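Local coordinates for protein ForH (Streptomyces kaniharaensis, PDB 6NKO) that probably takes part in formycin A biosynthesis as a PurH-like enzyme with an MGS-like domain, its exact reaction being unestablished, at residues A[51-54]-A[55-59]; A[67-71]-A[72-76]; A[132-135]-A[136-140]. All coordinates share one frame; numbering follows the deposited sequence.

Overall arrangement
All three contacts lie within the MGS-like range and follow one another along the chain, whose parallel sheet has the order 65-66, 46-49, 22-26, 114-117, 157-159. Contact 1 is the helix 51-59 of a beta-alpha-beta unit. Contact 2 lies in the loop that leaves strand 65-66, the end of that same unit, and its centre is about 15 Å from that of contact 1. Contact 3 shapes the loop leading into helix 141-151, with its centre about 21 Å from the centres of both others. Nearest atoms stay about 5 Å (contacts 1 and 2), 7 Å (1 and 3) and 10 Å (2 and 3) apart. The structure is an apo form, and all three contacts are local folding.

Contact 1 (A[51-54]-A[55-59]); sequences EGTY and RLLRD
Y54 and R58 stand side by side one turn apart on helix 51-59, the helical crossover of the beta-alpha-beta unit that links strand 46-49 to strand 65-66. The tyrosine ring stands out from the helix, its CG anti to the backbone N (chi1 175°), and projects beside R58, which comes from the next turn and lies over it. R58 lays CG over one face, toward the rim, in a CH-pi contact 4.1 Å from the Y54 ring centroid. The guanidinium of R58 lies beyond, its plane turned 49° from the ring, with NE 3.4 Å from Y54 OH. R55 approaches the same ring differently. Its chain bends at chi2 and chi3, and the CE2 corner of the Y54 ring sits over a face of the R55 guanidinium, 4.2 Å from NH1, the two planes being 68° apart. R55 NE also forms a long salt bridge of 3.3 Å that reaches D59 OD1, one turn on, from above the carboxylate plane. The buried side is apolar: T53 and L57 point the same way, with T53 CG2 against L57 CD1 at 3.6 Å, and both lean on helix 33-42, T53 through I33 and L57 through A37. Y54 meets V64 and R66 beside it, while the carboxylate of E51 is claimed by K82. The i to i+4 backbone bonds from R55 N to E51 O and L56 N to G52 O are weak, whereas those from L57 N to T53 O (3.0 Å) and R58 N to Y54 O (2.9 Å) are normal. The T53 carbonyl is hemmed in as well, with L57 CG 3.2 Å from its O atom.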
loop_
_atom_site.group_PDB
_atom_site.type_symbol
_atom_site.label_atom_id
_atom_site.label_comp_id
_atom_site.label_asym_id
_atom_site.label_seq_id
_atom_site.Cartn_x
_atom_site.Cartn_y
_atom_site.Cartn_z
ATOM N N GLU A 51 10.679 -2.585 -0.308
ATOM C CA GLU A 51 12.089 -2.714 0.049
ATOM C C GLU A 51 12.373 -2.197 1.459
ATOM O O GLU A 51 13.010 -2.886 2.264
ATOM C CB GLU A 51 12.953 -2.004 -1.003
ATOM C CG GLU A 51 12.855 -0.479 -1.030
ATOM C CD GLU A 51 11.646 0.033 -1.800
ATOM O OE1 GLU A 51 10.995 -0.760 -2.515
ATOM O OE2 GLU A 51 11.335 1.235 -1.678
ATOM N N GLY A 52 11.884 -0.999 1.787
ATOM C CA GLY A 52 12.219 -0.409 3.074
ATOM C C GLY A 52 11.590 -1.149 4.238
ATOM O O GLY A 52 12.268 -1.518 5.200
ATOM N N THR A 53 10.276 -1.375 4.165
ATOM C CA THR A 53 9.570 -2.062 5.242
ATOM C C THR A 53 10.093 -3.477 5.448
ATOM O O THR A 53 10.106 -3.973 6.579
ATOM C CB THR A 53 8.070 -2.096 4.942
ATOM O OG1 THR A 53 7.670 -0.853 4.352
ATOM C CG2 THR A 53 7.280 -2.318 6.213
ATOM N N TYR A 54 10.534 -4.135 4.372
ATOM C CA TYR A 54 10.939 -5.535 4.466
ATOM C C TYR A 54 12.164 -5.698 5.355
ATOM O O TYR A 54 12.167 -6.524 6.276
ATOM C CB TYR A 54 11.208 -6.097 3.069
ATOM C CG TYR A 54 11.742 -7.513 3.062
ATOM C CD1 TYR A 54 10.893 -8.597 3.244
ATOM C CD2 TYR A 54 13.095 -7.768 2.869
ATOM C CE1 TYR A 54 11.375 -9.894 3.237
ATOM C CE2 TYR A 54 13.585 -9.060 2.862
ATOM C CZ TYR A 54 12.720 -10.119 3.046
ATOM O OH TYR A 54 13.201 -11.409 3.040
ATOM N N ARG A 55 13.217 -4.919 5.095
ATOM C CA ARG A 55 14.454 -5.069 5.854
ATOM C C ARG A 55 14.240 -4.750 7.327
ATOM O O ARG A 55 14.830 -5.395 8.201
ATOM C CB ARG A 55 15.546 -4.175 5.264
ATOM C CG ARG A 55 16.934 -4.425 5.841
ATOM C CD ARG A 55 17.576 -5.667 5.237
ATOM N NE ARG A 55 17.222 -6.879 5.970
ATOM C CZ ARG A 55 17.184 -8.094 5.433
ATOM N NH1 ARG A 55 17.484 -8.265 4.152
ATOM N NH2 ARG A 55 16.848 -9.140 6.177
ATOM N N LEU A 56 13.389 -3.767 7.620
ATOM C CA LEU A 56 13.114 -3.417 9.009
ATOM C C LEU A 56 12.357 -4.531 9.721
ATOM O O LEU A 56 12.684 -4.879 10.862
ATOM C CB LEU A 56 12.329 -2.109 9.069
ATOM C CG LEU A 56 11.799 -1.704 10.444
ATOM C CD1 LEU A 56 12.875 -0.971 11.229
ATOM C CD2 LEU A 56 10.552 -0.848 10.304
ATOM N N LEU A 57 11.345 -5.104 9.066
ATOM C CA LEU A 57 10.534 -6.125 9.720
ATOM C C LEU A 57 11.284 -7.443 9.854
ATOM O O LEU A 57 11.102 -8.156 10.847
ATOM C CB LEU A 57 9.228 -6.332 8.953
ATOM C CG LEU A 57 8.250 -5.156 8.932
ATOM C CD1 LEU A 57 7.090 -5.446 7.992
ATOM C CD2 LEU A 57 7.746 -4.839 10.332
ATOM N N ARG A 58 12.127 -7.783 8.876
ATOM C CA ARG A 58 12.868 -9.038 8.946
ATOM C C ARG A 58 13.982 -8.969 9.982
ATOM O O ARG A 58 14.250 -9.955 10.679
ATOM C CB ARG A 58 13.434 -9.394 7.570
ATOM C CG ARG A 58 12.586 -10.398 6.803
ATOM C CD ARG A 58 13.331 -11.705 6.584
ATOM N NE ARG A 58 12.447 -12.766 6.107
ATOM C CZ ARG A 58 12.518 -14.033 6.501
ATOM N NH1 ARG A 58 13.436 -14.405 7.383
ATOM N NH2 ARG A 58 11.672 -14.931 6.014
ATOM N N ASP A 59 14.649 -7.817 10.096
ATOM C CA ASP A 59 15.642 -7.649 11.152
ATOM C C ASP A 59 15.000 -7.733 12.530
ATOM O O ASP A 59 15.657 -8.133 13.499
ATOM C CB ASP A 59 16.378 -6.319 10.986
ATOM C CG ASP A 59 17.302 -6.307 9.781
ATOM O OD1 ASP A 59 17.551 -7.389 9.207
ATOM O OD2 ASP A 59 17.775 -5.214 9.407
#

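Contact 2 (A[67-71]-A[72-76]); sequences IADLA and GVPTL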
loop_
_atom_site.group_PDB
_atom_site.type_symbol
_atom_site.label_atom_id
_atom_site.label_comp_id
_atom_site.label_asym_id
_atom_site.label_seq_id
_atom_site.Cartn_x
_atom_site.Cartn_y
_atom_site.Cartn_z
ATOM N N ILE A 67 7.721 -8.304 -1.392
ATOM C CA ILE A 67 6.769 -8.011 -2.461
ATOM C C ILE A 67 7.442 -8.003 -3.824
ATOM O O ILE A 67 6.764 -8.074 -4.852
ATOM C CB ILE A 67 6.065 -6.660 -2.217
ATOM C CG1 ILE A 67 4.717 -6.610 -2.932
ATOM C CG2 ILE A 67 6.916 -5.520 -2.755
ATOM C CD1 ILE A 67 3.741 -7.667 -2.494
ATOM N N ALA A 68 8.768 -7.889 -3.866
ATOM C CA ALA A 68 9.462 -7.947 -5.145
ATOM C C ALA A 68 9.421 -9.359 -5.722
ATOM O O ALA A 68 8.796 -9.597 -6.766
ATOM C CB ALA A 68 10.896 -7.446 -4.986
ATOM N N ASP A 69 10.106 -10.305 -5.076
ATOM C CA ASP A 69 10.101 -11.682 -5.562
ATOM C C ASP A 69 8.681 -12.237 -5.651
ATOM O O ASP A 69 8.356 -13.020 -6.552
ATOM C CB ASP A 69 10.955 -12.529 -4.622
ATOM C CG ASP A 69 12.288 -11.851 -4.271
ATOM O OD1 ASP A 69 12.840 -11.090 -5.099
ATOM O OD2 ASP A 69 12.777 -12.051 -3.138
ATOM N N LEU A 70 7.825 -11.840 -4.718
ATOM C CA LEU A 70 6.446 -12.309 -4.653
ATOM C C LEU A 70 5.600 -11.445 -5.565
ATOM O O LEU A 70 5.347 -10.284 -5.239
ATOM C CB LEU A 70 5.907 -12.195 -3.232
ATOM C CG LEU A 70 4.583 -12.813 -2.801
ATOM C CD1 LEU A 70 4.875 -14.093 -2.053
ATOM C CD2 LEU A 70 3.828 -11.848 -1.909
ATOM N N ALA A 71 5.123 -12.012 -6.673
ATOM C CA ALA A 71 4.129 -11.358 -7.531
ATOM C C ALA A 71 4.649 -10.051 -8.103
ATOM O O ALA A 71 3.891 -9.258 -8.665
ATOM C CB ALA A 71 2.813 -11.094 -6.790
ATOM N N GLY A 72 5.941 -9.812 -7.968
ATOM C CA GLY A 72 6.489 -8.563 -8.417
ATOM C C GLY A 72 7.594 -8.810 -9.398
ATOM O O GLY A 72 7.721 -9.903 -9.965
ATOM N N VAL A 73 8.428 -7.801 -9.583
ATOM C CA VAL A 73 9.361 -7.780 -10.690
ATOM C C VAL A 73 10.662 -7.164 -10.161
ATOM O O VAL A 73 10.905 -5.959 -10.293
ATOM C CB VAL A 73 8.762 -7.046 -11.916
ATOM C CG1 VAL A 73 8.921 -5.496 -11.959
ATOM C CG2 VAL A 73 9.036 -7.845 -13.302
ATOM N N PRO A 74 11.483 -7.965 -9.407
ATOM C CA PRO A 74 12.621 -7.412 -8.652
ATOM C C PRO A 74 13.823 -7.192 -9.540
ATOM O O PRO A 74 14.017 -7.972 -10.474
ATOM C CB PRO A 74 12.941 -8.516 -7.635
ATOM C CG PRO A 74 11.817 -9.502 -7.785
ATOM C CD PRO A 74 11.364 -9.414 -9.180
ATOM N N THR A 75 14.648 -6.193 -9.238
ATOM C CA THR A 75 15.887 -5.818 -9.926
ATOM C C THR A 75 15.641 -5.332 -11.358
ATOM O O THR A 75 16.594 -4.899 -11.997
ATOM C CB THR A 75 16.946 -6.944 -9.944
ATOM O OG1 THR A 75 18.248 -6.362 -10.054
ATOM C CG2 THR A 75 16.763 -7.882 -11.130
ATOM N N LEU A 76 14.407 -5.350 -11.876
ATOM C CA LEU A 76 14.219 -5.087 -13.304
ATOM C C LEU A 76 14.692 -3.691 -13.690
ATOM O O LEU A 76 15.526 -3.538 -14.586
ATOM C CB LEU A 76 12.761 -5.290 -13.712
ATOM C CG LEU A 76 12.473 -5.797 -15.140
ATOM C CD1 LEU A 76 11.051 -6.337 -15.307
ATOM C CD2 LEU A 76 12.764 -4.749 -16.241
#
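P74 folds back onto A68 and D69 in the loop that runs from strand 65-66 toward helix 86-93. The pyrrolidine ring points its CB at the methyl of A68, P74 CB to A68 CB measuring 3.5 Å, and this apolar touch joins the two halves of the loop. D69 crosses the same ring obliquely: its OD1 comes to 3.6 Å from P74 CB. The CG of D69 is anti to its carbonyl carbon (chi1 -45°), which carries the carboxylate back so that OD1 lies beside the P74 ring. Within the MGS-like domain, D69-L70-A71-G72 is a type II beta turn, with L70 extended and A71 left-handed (phi 61°). It lacks the closing i to i+3 bond, D69 O and G72 N being 4.3 Å apart. I67, paired through its backbone with A49 of strand 46-49, leads into the turn. G72 lies close to the carbonyls of the first half, with I67 O 3.6 Å from G72 CA and A68 O 3.1 Å from G72 N; these two oxygens fill the place where a CB would sit. At the corner of the turn, A71 accepts a hydrogen bond from T85 OG1 through its O and rests its methyl on S87 and V88, while V73 packs on V81 and T85.

Contact 3 (A[132-135]-A[136-140]); sequences AGFR and EKVDV
V138 has CG1 anti to its backbone N (chi1 172°), which leaves CG2 folded back beside that N, 3.3 Å from R135 O and 3.5 Å from F134 O. K137 keeps its CG anti to the carbonyl carbon (chi1 -63°), and from there the chain bends repeatedly and carries NZ back toward G133 O, at 3.8 Å. Two overlapping i to i+3 turns place these groups, and they also bring K137 CB to 3.4 Å from F134 O. V138 N gives a 2.9 Å bond to R135 O; K137 N to F134 O is weak. The R135 chain is bent at chi2 and chi3 and curls over the start of the second half: CD lies 3.4 Å from E136 N, which sits at the edge of the guanidinium, near its plane. E136 does not answer that charge, since R135 NE and E136 OE1 are 5.8 Å apart, and its carboxylate forms a salt bridge with R80 instead. The ring of F134 meets V138 obliquely and loosely, CD1 to CG2 at 4.5 Å. Both residues pack against the long helix 184-212: F134 stacks edge-to-face with F209 and touches L208 and S212, and V138 lies on Y201 and V205. Further on, D139 OD1 caps G142 N of helix 141-151, while D139 OD2 reaches N117 ND2 at the end of strand 114-117.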
loop_
_atom_site.group_PDB
_atom_site.type_symbol
_atom_site.label_atom_id
_atom_site.label_comp_id
_atom_site.label_asym_id
_atom_site.label_seq_id
_atom_site.Cartn_x
_atom_site.Cartn_y
_atom_site.Cartn_z
ATOM N N ALA A 132 16.139 17.444 -7.631
ATOM C CA ALA A 132 16.757 16.303 -6.965
ATOM C C ALA A 132 16.311 16.162 -5.516
ATOM O O ALA A 132 16.365 15.056 -4.966
ATOM C CB ALA A 132 18.281 16.417 -7.029
ATOM N N GLY A 133 15.868 17.246 -4.887
ATOM C CA GLY A 133 15.485 17.214 -3.493
ATOM C C GLY A 133 14.127 16.626 -3.180
ATOM O O GLY A 133 13.738 16.612 -2.008
ATOM N N PHE A 134 13.388 16.135 -4.176
ATOM C CA PHE A 134 12.053 15.612 -3.906
ATOM C C PHE A 134 11.607 14.568 -4.925
ATOM O O PHE A 134 10.758 13.725 -4.617
ATOM C CB PHE A 134 11.033 16.757 -3.865
ATOM C CG PHE A 134 10.723 17.357 -5.215
ATOM C CD1 PHE A 134 9.675 16.872 -5.984
ATOM C CD2 PHE A 134 11.468 18.415 -5.705
ATOM C CE1 PHE A 134 9.387 17.421 -7.221
ATOM C CE2 PHE A 134 11.180 18.972 -6.941
ATOM C CZ PHE A 134 10.139 18.472 -7.699
ATOM N N ARG A 135 12.170 14.610 -6.134
ATOM C CA ARG A 135 11.560 13.902 -7.257
ATOM C C ARG A 135 11.621 12.389 -7.081
ATOM O O ARG A 135 10.601 11.703 -7.212
ATOM C CB ARG A 135 12.225 14.317 -8.569
ATOM C CG ARG A 135 11.666 13.602 -9.792
ATOM C CD ARG A 135 12.540 12.424 -10.189
ATOM N NE ARG A 135 13.860 12.873 -10.606
ATOM C CZ ARG A 135 14.105 13.480 -11.761
ATOM N NH1 ARG A 135 13.123 13.689 -12.625
ATOM N NH2 ARG A 135 15.336 13.868 -12.059
ATOM N N GLU A 136 12.808 11.837 -6.821
ATOM C CA GLU A 136 12.889 10.383 -6.725
ATOM C C GLU A 136 12.229 9.842 -5.465
ATOM O O GLU A 136 12.025 8.627 -5.366
ATOM C CB GLU A 136 14.344 9.911 -6.804
ATOM C CG GLU A 136 14.687 9.231 -8.134
ATOM C CD GLU A 136 14.220 7.783 -8.200
ATOM O OE1 GLU A 136 14.211 7.207 -9.311
ATOM O OE2 GLU A 136 13.864 7.220 -7.143
ATOM N N LYS A 137 11.881 10.708 -4.512
ATOM C CA LYS A 137 11.053 10.300 -3.386
ATOM C C LYS A 137 9.586 10.143 -3.768
ATOM O O LYS A 137 8.814 9.595 -2.975
ATOM C CB LYS A 137 11.185 11.311 -2.245
ATOM C CG LYS A 137 12.588 11.416 -1.662
ATOM C CD LYS A 137 12.549 11.499 -0.145
ATOM C CE LYS A 137 12.893 12.897 0.341
ATOM N NZ LYS A 137 14.220 13.342 -0.162
ATOM N N VAL A 138 9.192 10.603 -4.957
ATOM C CA VAL A 138 7.803 10.496 -5.390
ATOM C C VAL A 138 7.476 9.042 -5.705
ATOM O O VAL A 138 8.182 8.377 -6.475
ATOM C CB VAL A 138 7.546 11.399 -6.605
ATOM C CG1 VAL A 138 6.155 11.148 -7.174
ATOM C CG2 VAL A 138 7.723 12.862 -6.227
ATOM N N ASP A 139 6.392 8.547 -5.113
ATOM C CA ASP A 139 5.951 7.172 -5.298
ATOM C C ASP A 139 4.979 7.099 -6.471
ATOM O O ASP A 139 4.056 7.913 -6.573
ATOM C CB ASP A 139 5.286 6.657 -4.020
ATOM C CG ASP A 139 5.204 5.141 -3.965
ATOM O OD1 ASP A 139 5.395 4.486 -5.012
ATOM O OD2 ASP A 139 4.944 4.605 -2.866
ATOM N N VAL A 140 5.191 6.125 -7.350
ATOM C CA VAL A 140 4.321 5.887 -8.496
ATOM C C VAL A 140 3.481 4.631 -8.302
ATOM O O VAL A 140 2.253 4.673 -8.401
ATOM C CB VAL A 140 5.137 5.809 -9.805
ATOM C CG1 VAL A 140 4.240 5.397 -10.958
ATOM C CG2 VAL A 140 5.800 7.142 -10.091
#